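Local coordinates for protein polymerase cofactor VP35 (Reston ebolavirus, PDB 3L2A) that serves as a polymerase cofactor in viral RNA replication and transcription and, through this RNA-binding interferon inhibitory domain, helps the virus evade host antiviral defence, at residues A[10-13]-A[14-17]; A[28-31]-A[32-36]; A[58-61]-A[62-66]; A[65-68]-A[69-73]. All coordinates share one frame; numbering follows the deposited sequence. Where two conformers were deposited one is given.

Interaction 1: residues A[10-13]-A[14-17]; sequences AKDL and KEIM
Four successive i to i+4 hydrogen bonds tie residues 10-13 to residues 14-17, from Lys14 N to Ala10 O through to Met17 N to Leu13 O, the last at 2.9 Å. This is regular alpha helix, the first turns of helix 10-19 in the helical bundle of the VP35 interferon inhibitory domain, and its two faces differ sharply in chemistry. On the solvent side, Lys11 and Glu15 form an i to i+4 salt bridge. Lys11 sends CG off opposite its own backbone N (chi1 178°), runs straight, and bends only at the last torsion, which brings NZ to 3.6 Å from OE2 of Glu15; CE lies at a similar distance, so the carboxylate oxygen meets the end of the lysine chain as a whole. Glu15 reaches back extended, its CG resting 3.2 Å from the carbonyl O of Lys11. The other carboxylate oxygen, OE1, faces Asp12 OD1 at 3.6 Å, the two carboxylate planes 30° apart. That approach of like charges is probably eased by the nearby lysine. On the buried side Leu13 and Met17 point into the bundle, where Leu13 also touches Leu45 and His49 of helix 45-57, and Met17 touches Ile48. Here Met17 reaches back along the helix, and its terminal methyl CE settles against the isopropyl end of Leu13, 4.0 Å from CG and as near to CD1.

Interaction 2: residues A[28-31]-A[32-36]; sequences FHQL and VQVIC
Leu31 and Ile35, one helical turn apart on helix 27-41, make the tight part of this contact. The Ile35 methyl CD1 lies 3.7 Å from Leu31 CG and almost as close to CD1 of the same leucine, the two side chains meeting at a slant. Ile35 CG1 is turned beside its own backbone N (chi1 -74°), which lays that arm back over the preceding turn, and CG1 comes within 3.3 Å of Leu31 O. The same carbonyl takes the Ile35 N-H at 2.8 Å. Val32 packs its CG2 equally closely on Phe28 O. The buried His29 ring is held by Thr26 through ND1 and meets Tyr18 edge-to-face.

The polar flank is looser. Gln33 NE2 reaches back to His29 O in a weak, bent bond of 3.3 Å, added to the regular one from Gln33 N. Gln30 and Gln33 cross at about a right angle, their OE1 atoms 3.8 Å apart; a bound glycerol, probably from the crystallisation liquor, is hydrogen-bonded to Gln30 OE1.

Helix 27-41 is a central element of the domain: Val32 faces helix 10-19, Leu31 and Ile35 meet Leu66 of helix 62-72, and Gln30, Leu31 and Val34 lie against Val114 of strand 113-118.

Interaction 3: residues A[58-61]-A[62-66]; sequences DGDS and PQCAL
This is a helix-start contact at the surface, where the short connection from helix 45-57 turns into helix 62-72. Ser61 does most of the work. Its OG accepts the N-H of Cys64 at 3.1 Å in a nearly straight bond (162° at the hydrogen), while its carbonyl O receives Ala65 N at 2.8 Å, the first i to i+4 bond of the new helix. The OG stands between the serine's own backbone N and carbonyl carbon (chi1 65°), a rotation that swings it over the first turn to meet that amide. Ser61 is thus the N-cap of the helix, with Pro62 as the first helical residue; a proline suits this place because the N-H it lacks would have no carbonyl of a preceding turn to bond to. The preceding helix closes with a Schellman motif, in which Gly59 takes a positive phi (90°) and two bonds run back into the last turn, so one helix is finished and the next begun within a few residues. Asp60 packs alongside, its CG 3.8 Å from Cys64 SG. Asp60 also touches Ser55, and Pro62 touches Leu56, both on helix 45-57. Gln63 bends at its second torsion and brings OE1 beside Ser61 CB and OG, 3.5 Å from Ser61 CB.

Interaction 4: residues A[65-68]-A[69-73]; sequences ALIQ and ITKRV
Polar contacts crowd the last turns of helix 62-72, and Ile67 O receives two of them: the Thr70 hydroxyl OG1 at 2.6 Å, in the carbonyl plane and on a lone pair, and Lys71 N at 3.2 Å. Thr70 can do this because chi1 of 69° turns OG1 back toward the previous turn, satisfying a hydroxyl on a buried residue. Gln68 O takes Arg72 N in a short but bent i to i+4 bond and Lys71 N in a weak one, consistent with the helix nearing its end, since Val73 is the first residue to leave helical backbone angles.

Among side chains, Gln68 OE1 accepts Lys71 NZ at 2.7 Å, again in plane and on a lone pair, with the lysine chain bent at its third torsion. In the Arg72 conformer given, one of two deposited, Gln68 CB lies 3.8 Å above the centre of one guanidinium face; this placement is tentative, and Gln68 NE2 and Arg72 NH2 meet there as two donors without a bond.

Apolar packing is lighter. Ile67 CG2 lies 3.8 Å from Lys71 CD, the two side chains running alongside, while Ile69 faces Phe52 of helix 45-57 and Met17 of helix 10-19.

With OE1 turned to Lys71 NZ, the amide presents its carbonyl to a positive charge, which would probably polarise it and help hold this rotation.

All four are local contacts within a helix or at its start, yet their chemistry follows their place in the fold. Interaction 2, the most buried, is mainly aliphatic and lies near the chain's centre; interaction 3 is a surface cap, while interactions 1 and 4 are partly buried, with charged outer faces. Interactions 3 and 4 share Ala65 and Leu66 and occupy successive parts of helix 62-72, from its capped start to its last turn. Leu66 is where the set converges: its CD2 lies 3.8 Å from Met17 SD of interaction 1, and its CD1 is 3.7 Å from Val32 CG2 of interaction 2. Met17 CB also packs on Val32, joining the first two helices directly.

Interaction 1: residues A[10-13]-A[14-17]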
loop_
_atom_site.group_PDB
_atom_site.type_symbol
_atom_site.label_atom_id
_atom_site.label_comp_id
_atom_site.label_asym_id
_atom_site.label_seq_id
_atom_site.Cartn_x
_atom_site.Cartn_y
_atom_site.Cartn_z
ATOM N N ALA A 10 6.342 -5.087 11.997
ATOM C CA ALA A 10 5.441 -4.971 10.839
ATOM C C ALA A 10 3.997 -5.276 11.249
ATOM O O ALA A 10 3.044 -4.612 10.799
ATOM C CB ALA A 10 5.895 -5.908 9.713
ATOM N N LYS A 11 3.840 -6.255 12.138
ATOM C CA LYS A 11 2.509 -6.644 12.615
ATOM C C LYS A 11 1.864 -5.466 13.350
ATOM O O LYS A 11 0.709 -5.143 13.111
ATOM C CB LYS A 11 2.625 -7.869 13.537
ATOM C CG LYS A 11 1.310 -8.345 14.135
ATOM C CD LYS A 11 1.542 -9.443 15.183
ATOM C CE LYS A 11 0.245 -9.798 15.884
ATOM N NZ LYS A 11 -0.775 -10.354 14.920
ATOM N N ASP A 12 2.619 -4.829 14.242
ATOM C CA ASP A 12 2.065 -3.715 15.024
ATOM C C ASP A 12 1.794 -2.471 14.181
ATOM O O ASP A 12 0.790 -1.762 14.404
ATOM C CB ASP A 12 2.961 -3.388 16.225
ATOM C CG ASP A 12 2.873 -4.439 17.321
ATOM O OD1 ASP A 12 2.058 -5.396 17.198
ATOM O OD2 ASP A 12 3.604 -4.297 18.324
ATOM N N LEU A 13 2.666 -2.191 13.208
ATOM C CA LEU A 13 2.401 -1.060 12.306
ATOM C C LEU A 13 1.149 -1.265 11.456
ATOM O O LEU A 13 0.346 -0.342 11.292
ATOM C CB LEU A 13 3.627 -0.752 11.435
ATOM C CG LEU A 13 3.486 0.509 10.602
ATOM C CD1 LEU A 13 3.274 1.764 11.456
ATOM C CD2 LEU A 13 4.753 0.614 9.766
ATOM N N LYS A 14 0.981 -2.473 10.912
ATOM C CA LYS A 14 -0.231 -2.822 10.166
ATOM C C LYS A 14 -1.464 -2.568 11.037
ATOM O O LYS A 14 -2.446 -1.975 10.590
ATOM C CB LYS A 14 -0.170 -4.269 9.704
ATOM C CG LYS A 14 -1.432 -4.709 8.955
ATOM C CD LYS A 14 -1.434 -6.185 8.695
ATOM C CE LYS A 14 -2.786 -6.624 8.174
ATOM N NZ LYS A 14 -2.689 -7.957 7.511
ATOM N N GLU A 15 -1.406 -2.999 12.299
ATOM C CA GLU A 15 -2.536 -2.864 13.207
ATOM C C GLU A 15 -2.863 -1.412 13.465
ATOM O O GLU A 15 -4.032 -1.026 13.394
ATOM C CB GLU A 15 -2.251 -3.609 14.512
ATOM C CG GLU A 15 -2.270 -5.115 14.341
ATOM C CD GLU A 15 -1.919 -5.866 15.637
ATOM O OE1 GLU A 15 -1.541 -5.202 16.631
ATOM O OE2 GLU A 15 -2.045 -7.121 15.654
ATOM N N ILE A 16 -1.845 -0.584 13.720
ATOM C CA ILE A 16 -2.057 0.867 13.873
ATOM C C ILE A 16 -2.723 1.473 12.623
ATOM O O ILE A 16 -3.654 2.286 12.715
ATOM C CB ILE A 16 -0.719 1.607 14.144
ATOM C CG1 ILE A 16 -0.253 1.327 15.583
ATOM C CG2 ILE A 16 -0.844 3.118 13.905
ATOM C CD1 ILE A 16 1.170 1.782 15.866
ATOM N N MET A 17 -2.220 1.098 11.454
ATOM C CA MET A 17 -2.746 1.687 10.209
ATOM C C MET A 17 -4.178 1.199 9.941
ATOM O O MET A 17 -5.048 1.980 9.505
ATOM C CB MET A 17 -1.808 1.394 9.035
ATOM C CG MET A 17 -0.477 2.131 9.173
ATOM S SD MET A 17 0.610 1.650 7.829
ATOM C CE MET A 17 1.854 2.949 7.944
#

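Interaction 2: residues A[28-31]-A[32-36]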
loop_
_atom_site.group_PDB
_atom_site.type_symbol
_atom_site.label_atom_id
_atom_site.label_comp_id
_atom_site.label_asym_id
_atom_site.label_seq_id
_atom_site.Cartn_x
_atom_site.Cartn_y
_atom_site.Cartn_z
ATOM N N PHE A 28 -6.740 0.868 0.305
ATOM C CA PHE A 28 -5.829 1.362 1.353
ATOM C C PHE A 28 -5.396 0.272 2.310
ATOM O O PHE A 28 -4.254 0.304 2.814
ATOM C CB PHE A 28 -6.451 2.558 2.076
ATOM C CG PHE A 28 -6.500 3.774 1.213
ATOM C CD1 PHE A 28 -5.358 4.552 1.024
ATOM C CD2 PHE A 28 -7.669 4.095 0.513
ATOM C CE1 PHE A 28 -5.364 5.681 0.187
ATOM C CE2 PHE A 28 -7.693 5.198 -0.332
ATOM C CZ PHE A 28 -6.556 5.997 -0.509
ATOM N N HIS A 29 -6.282 -0.690 2.574
ATOM C CA HIS A 29 -5.857 -1.880 3.326
ATOM C C HIS A 29 -4.765 -2.603 2.560
ATOM O O HIS A 29 -3.751 -2.996 3.143
ATOM C CB HIS A 29 -7.035 -2.794 3.575
ATOM C CG HIS A 29 -7.993 -2.246 4.588
ATOM N ND1 HIS A 29 -9.068 -1.456 4.245
ATOM C CD2 HIS A 29 -8.047 -2.396 5.931
ATOM C CE1 HIS A 29 -9.741 -1.133 5.338
ATOM N NE2 HIS A 29 -9.132 -1.680 6.380
ATOM N N GLN A 30 -4.949 -2.742 1.245
ATOM C CA GLN A 30 -3.922 -3.396 0.429
ATOM C C GLN A 30 -2.625 -2.582 0.460
ATOM O O GLN A 30 -1.515 -3.148 0.587
ATOM C CB GLN A 30 -4.393 -3.623 -1.010
ATOM C CG GLN A 30 -3.396 -4.414 -1.831
ATOM C CD GLN A 30 -3.175 -5.820 -1.306
ATOM O OE1 GLN A 30 -2.059 -6.182 -0.904
ATOM N NE2 GLN A 30 -4.234 -6.612 -1.286
ATOM N N LEU A 31 -2.765 -1.253 0.385
ATOM C CA LEU A 31 -1.587 -0.367 0.470
ATOM C C LEU A 31 -0.831 -0.500 1.777
ATOM O O LEU A 31 0.398 -0.509 1.757
ATOM C CB LEU A 31 -1.969 1.087 0.183
ATOM C CG LEU A 31 -0.793 2.072 0.105
ATOM C CD1 LEU A 31 0.329 1.678 -0.874
ATOM C CD2 LEU A 31 -1.330 3.446 -0.185
ATOM N N VAL A 32 -1.545 -0.637 2.902
ATOM C CA VAL A 32 -0.886 -0.851 4.206
ATOM C C VAL A 32 -0.039 -2.122 4.136
ATOM O O VAL A 32 1.099 -2.138 4.568
ATOM C CB VAL A 32 -1.935 -0.973 5.303
ATOM C CG1 VAL A 32 -1.344 -1.600 6.623
ATOM C CG2 VAL A 32 -2.574 0.411 5.588
ATOM N N GLN A 33 -0.607 -3.194 3.572
ATOM C CA GLN A 33 0.161 -4.449 3.468
ATOM C C GLN A 33 1.422 -4.300 2.615
ATOM O O GLN A 33 2.492 -4.822 2.974
ATOM C CB GLN A 33 -0.723 -5.553 2.906
ATOM C CG GLN A 33 -1.920 -5.796 3.773
ATOM C CD GLN A 33 -2.928 -6.695 3.093
ATOM O OE1 GLN A 33 -2.573 -7.749 2.565
ATOM N NE2 GLN A 33 -4.191 -6.293 3.120
ATOM N N VAL A 34 1.286 -3.585 1.506
ATOM C CA VAL A 34 2.383 -3.360 0.559
ATOM C C VAL A 34 3.473 -2.549 1.256
ATOM O O VAL A 34 4.649 -2.891 1.186
ATOM C CB VAL A 34 1.877 -2.642 -0.713
ATOM C CG1 VAL A 34 3.048 -2.079 -1.554
ATOM C CG2 VAL A 34 0.965 -3.595 -1.585
ATOM N N ILE A 35 3.062 -1.495 1.951
ATOM C CA ILE A 35 4.017 -0.600 2.661
ATOM C C ILE A 35 4.696 -1.351 3.776
ATOM O O ILE A 35 5.921 -1.236 3.964
ATOM C CB ILE A 35 3.252 0.623 3.202
ATOM C CG1 ILE A 35 2.913 1.559 2.021
ATOM C CG2 ILE A 35 4.034 1.355 4.313
ATOM C CD1 ILE A 35 1.984 2.764 2.433
ATOM N N CYS A 36 3.924 -2.113 4.557
ATOM C CA CYS A 36 4.544 -2.834 5.668
ATOM C C CYS A 36 5.516 -3.928 5.209
ATOM O O CYS A 36 6.537 -4.149 5.856
ATOM C CB CYS A 36 3.513 -3.408 6.640
ATOM S SG CYS A 36 2.681 -2.143 7.548
#

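Interaction 3: residues A[58-61]-A[62-66]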
loop_
_atom_site.group_PDB
_atom_site.type_symbol
_atom_site.label_atom_id
_atom_site.label_comp_id
_atom_site.label_asym_id
_atom_site.label_seq_id
_atom_site.Cartn_x
_atom_site.Cartn_y
_atom_site.Cartn_z
ATOM N N ASP A 58 -0.458 16.647 10.998
ATOM C CA ASP A 58 -0.757 17.724 10.042
ATOM C C ASP A 58 -2.245 17.818 9.655
ATOM O O ASP A 58 -2.628 18.708 8.885
ATOM C CB ASP A 58 0.027 17.536 8.736
ATOM C CG ASP A 58 1.522 17.756 8.887
ATOM O OD1 ASP A 58 1.969 18.341 9.891
ATOM O OD2 ASP A 58 2.252 17.309 7.968
ATOM N N GLY A 59 -3.065 16.891 10.144
ATOM C CA GLY A 59 -4.503 16.870 9.849
ATOM C C GLY A 59 -4.890 16.067 8.618
ATOM O O GLY A 59 -6.029 16.177 8.125
ATOM N N ASP A 60 -3.941 15.282 8.107
ATOM C CA ASP A 60 -4.221 14.411 6.971
ATOM C C ASP A 60 -5.119 13.268 7.417
ATOM O O ASP A 60 -4.959 12.762 8.527
ATOM C CB ASP A 60 -2.931 13.818 6.433
ATOM C CG ASP A 60 -2.038 14.844 5.749
ATOM O OD1 ASP A 60 -2.455 16.004 5.540
ATOM O OD2 ASP A 60 -0.937 14.428 5.364
ATOM N N SER A 61 -6.002 12.817 6.527
ATOM C CA SER A 61 -6.698 11.562 6.783
ATOM C C SER A 61 -5.669 10.428 6.743
ATOM O O SER A 61 -4.572 10.582 6.163
ATOM C CB SER A 61 -7.792 11.287 5.748
ATOM O OG SER A 61 -7.216 11.087 4.460
ATOM N N PRO A 62 -6.004 9.292 7.364
ATOM C CA PRO A 62 -5.049 8.185 7.301
ATOM C C PRO A 62 -4.756 7.752 5.879
ATOM O O PRO A 62 -3.628 7.393 5.572
ATOM C CB PRO A 62 -5.762 7.069 8.054
ATOM C CG PRO A 62 -6.648 7.829 9.035
ATOM C CD PRO A 62 -7.183 8.963 8.205
ATOM N N GLN A 63 -5.750 7.867 4.995
ATOM C CA GLN A 63 -5.563 7.536 3.598
ATOM C C GLN A 63 -4.568 8.497 2.918
ATOM O O GLN A 63 -3.667 8.066 2.165
ATOM C CB GLN A 63 -6.923 7.571 2.899
ATOM C CG GLN A 63 -7.909 6.509 3.417
ATOM C CD GLN A 63 -8.868 7.062 4.446
ATOM O OE1 GLN A 63 -8.513 7.931 5.264
ATOM N NE2 GLN A 63 -10.103 6.591 4.399
ATOM N N CYS A 64 -4.713 9.788 3.209
ATOM C CA CYS A 64 -3.777 10.772 2.721
ATOM C C CYS A 64 -2.389 10.509 3.277
ATOM O O CYS A 64 -1.405 10.602 2.532
ATOM C CB CYS A 64 -4.252 12.183 3.057
ATOM S SG CYS A 64 -3.141 13.457 2.440
ATOM N N ALA A 65 -2.310 10.157 4.569
ATOM C CA ALA A 65 -1.019 9.840 5.206
ATOM C C ALA A 65 -0.288 8.704 4.470
ATOM O O ALA A 65 0.931 8.757 4.251
ATOM C CB ALA A 65 -1.236 9.514 6.711
ATOM N N LEU A 66 -1.047 7.695 4.032
ATOM C CA LEU A 66 -0.461 6.583 3.287
ATOM C C LEU A 66 0.021 7.030 1.925
ATOM O O LEU A 66 1.088 6.621 1.472
ATOM C CB LEU A 66 -1.471 5.460 3.154
ATOM C CG LEU A 66 -1.842 4.741 4.464
ATOM C CD1 LEU A 66 -3.054 3.865 4.225
ATOM C CD2 LEU A 66 -0.655 3.895 4.988
#

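Interaction 4: residues A[65-68]-A[69-73]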
loop_
_atom_site.group_PDB
_atom_site.type_symbol
_atom_site.label_atom_id
_atom_site.label_comp_id
_atom_site.label_asym_id
_atom_site.label_seq_id
_atom_site.Cartn_x
_atom_site.Cartn_y
_atom_site.Cartn_z
ATOM N N ALA A 65 -2.310 10.157 4.569
ATOM C CA ALA A 65 -1.019 9.840 5.206
ATOM C C ALA A 65 -0.288 8.704 4.470
ATOM O O ALA A 65 0.931 8.757 4.251
ATOM C CB ALA A 65 -1.236 9.514 6.711
ATOM N N LEU A 66 -1.047 7.695 4.032
ATOM C CA LEU A 66 -0.461 6.583 3.287
ATOM C C LEU A 66 0.021 7.030 1.925
ATOM O O LEU A 66 1.088 6.621 1.472
ATOM C CB LEU A 66 -1.471 5.460 3.154
ATOM C CG LEU A 66 -1.842 4.741 4.464
ATOM C CD1 LEU A 66 -3.054 3.865 4.225
ATOM C CD2 LEU A 66 -0.655 3.895 4.988
ATOM N N ILE A 67 -0.772 7.851 1.245
ATOM C CA ILE A 67 -0.287 8.417 -0.019
ATOM C C ILE A 67 1.020 9.190 0.192
ATOM O O ILE A 67 1.982 9.035 -0.557
ATOM C CB ILE A 67 -1.358 9.324 -0.668
ATOM C CG1 ILE A 67 -2.559 8.482 -1.116
ATOM C CG2 ILE A 67 -0.768 10.130 -1.852
ATOM C CD1 ILE A 67 -3.739 9.321 -1.632
ATOM N N GLN A 68 1.063 9.996 1.248
ATOM C CA GLN A 68 2.244 10.804 1.503
ATOM C C GLN A 68 3.470 9.941 1.776
ATOM O O GLN A 68 4.572 10.273 1.329
ATOM C CB GLN A 68 1.960 11.815 2.616
ATOM C CG GLN A 68 0.875 12.841 2.232
ATOM C CD GLN A 68 1.196 13.710 1.023
ATOM O OE1 GLN A 68 1.055 13.290 -0.130
ATOM N NE2 GLN A 68 1.549 14.964 1.281
ATOM N N ILE A 69 3.285 8.833 2.490
ATOM C CA ILE A 69 4.385 7.870 2.701
ATOM C C ILE A 69 4.983 7.460 1.375
ATOM O O ILE A 69 6.213 7.479 1.206
ATOM C CB ILE A 69 3.953 6.627 3.527
ATOM C CG1 ILE A 69 3.717 7.023 4.996
ATOM C CG2 ILE A 69 4.991 5.468 3.386
ATOM C CD1 ILE A 69 2.816 6.036 5.810
ATOM N N THR A 70 4.134 7.122 0.417
ATOM C CA THR A 70 4.629 6.612 -0.890
ATOM C C THR A 70 5.429 7.667 -1.647
ATOM O O THR A 70 6.341 7.334 -2.404
ATOM C CB THR A 70 3.519 6.057 -1.781
ATOM O OG1 THR A 70 2.651 7.105 -2.238
ATOM C CG2 THR A 70 2.714 4.975 -1.025
ATOM N N LYS A 71 5.109 8.928 -1.381
ATOM C CA LYS A 71 5.763 10.076 -2.018
ATOM C C LYS A 71 7.018 10.574 -1.282
ATOM O O LYS A 71 7.948 11.108 -1.905
ATOM C CB LYS A 71 4.745 11.219 -2.125
ATOM C CG LYS A 71 3.641 10.926 -3.154
ATOM C CD LYS A 71 2.408 11.806 -2.956
ATOM C CE LYS A 71 2.689 13.285 -3.138
ATOM N NZ LYS A 71 1.486 14.094 -2.704
ATOM N N ARG A 72 7.043 10.427 0.035
ATOM C CA ARG A 72 8.129 11.022 0.808
ATOM C C ARG A 72 9.294 10.056 0.982
ATOM O O ARG A 72 10.452 10.461 0.904
ATOM C CB ARG A 72 7.625 11.525 2.161
ATOM C CG ARG A 72 6.607 12.643 2.038
ATOM C CD ARG A 72 6.180 13.190 3.387
ATOM N NE ARG A 72 5.105 14.167 3.221
ATOM C CZ ARG A 72 4.199 14.469 4.144
ATOM N NH1 ARG A 72 4.216 13.885 5.336
ATOM N NH2 ARG A 72 3.275 15.374 3.869
ATOM N N VAL A 73 8.977 8.781 1.197
ATOM C CA VAL A 73 9.969 7.806 1.618
ATOM C C VAL A 73 10.606 7.176 0.379
ATOM O O VAL A 73 9.902 6.511 -0.386
ATOM C CB VAL A 73 9.336 6.741 2.552
ATOM C CG1 VAL A 73 10.393 5.779 3.052
ATOM C CG2 VAL A 73 8.620 7.410 3.754
#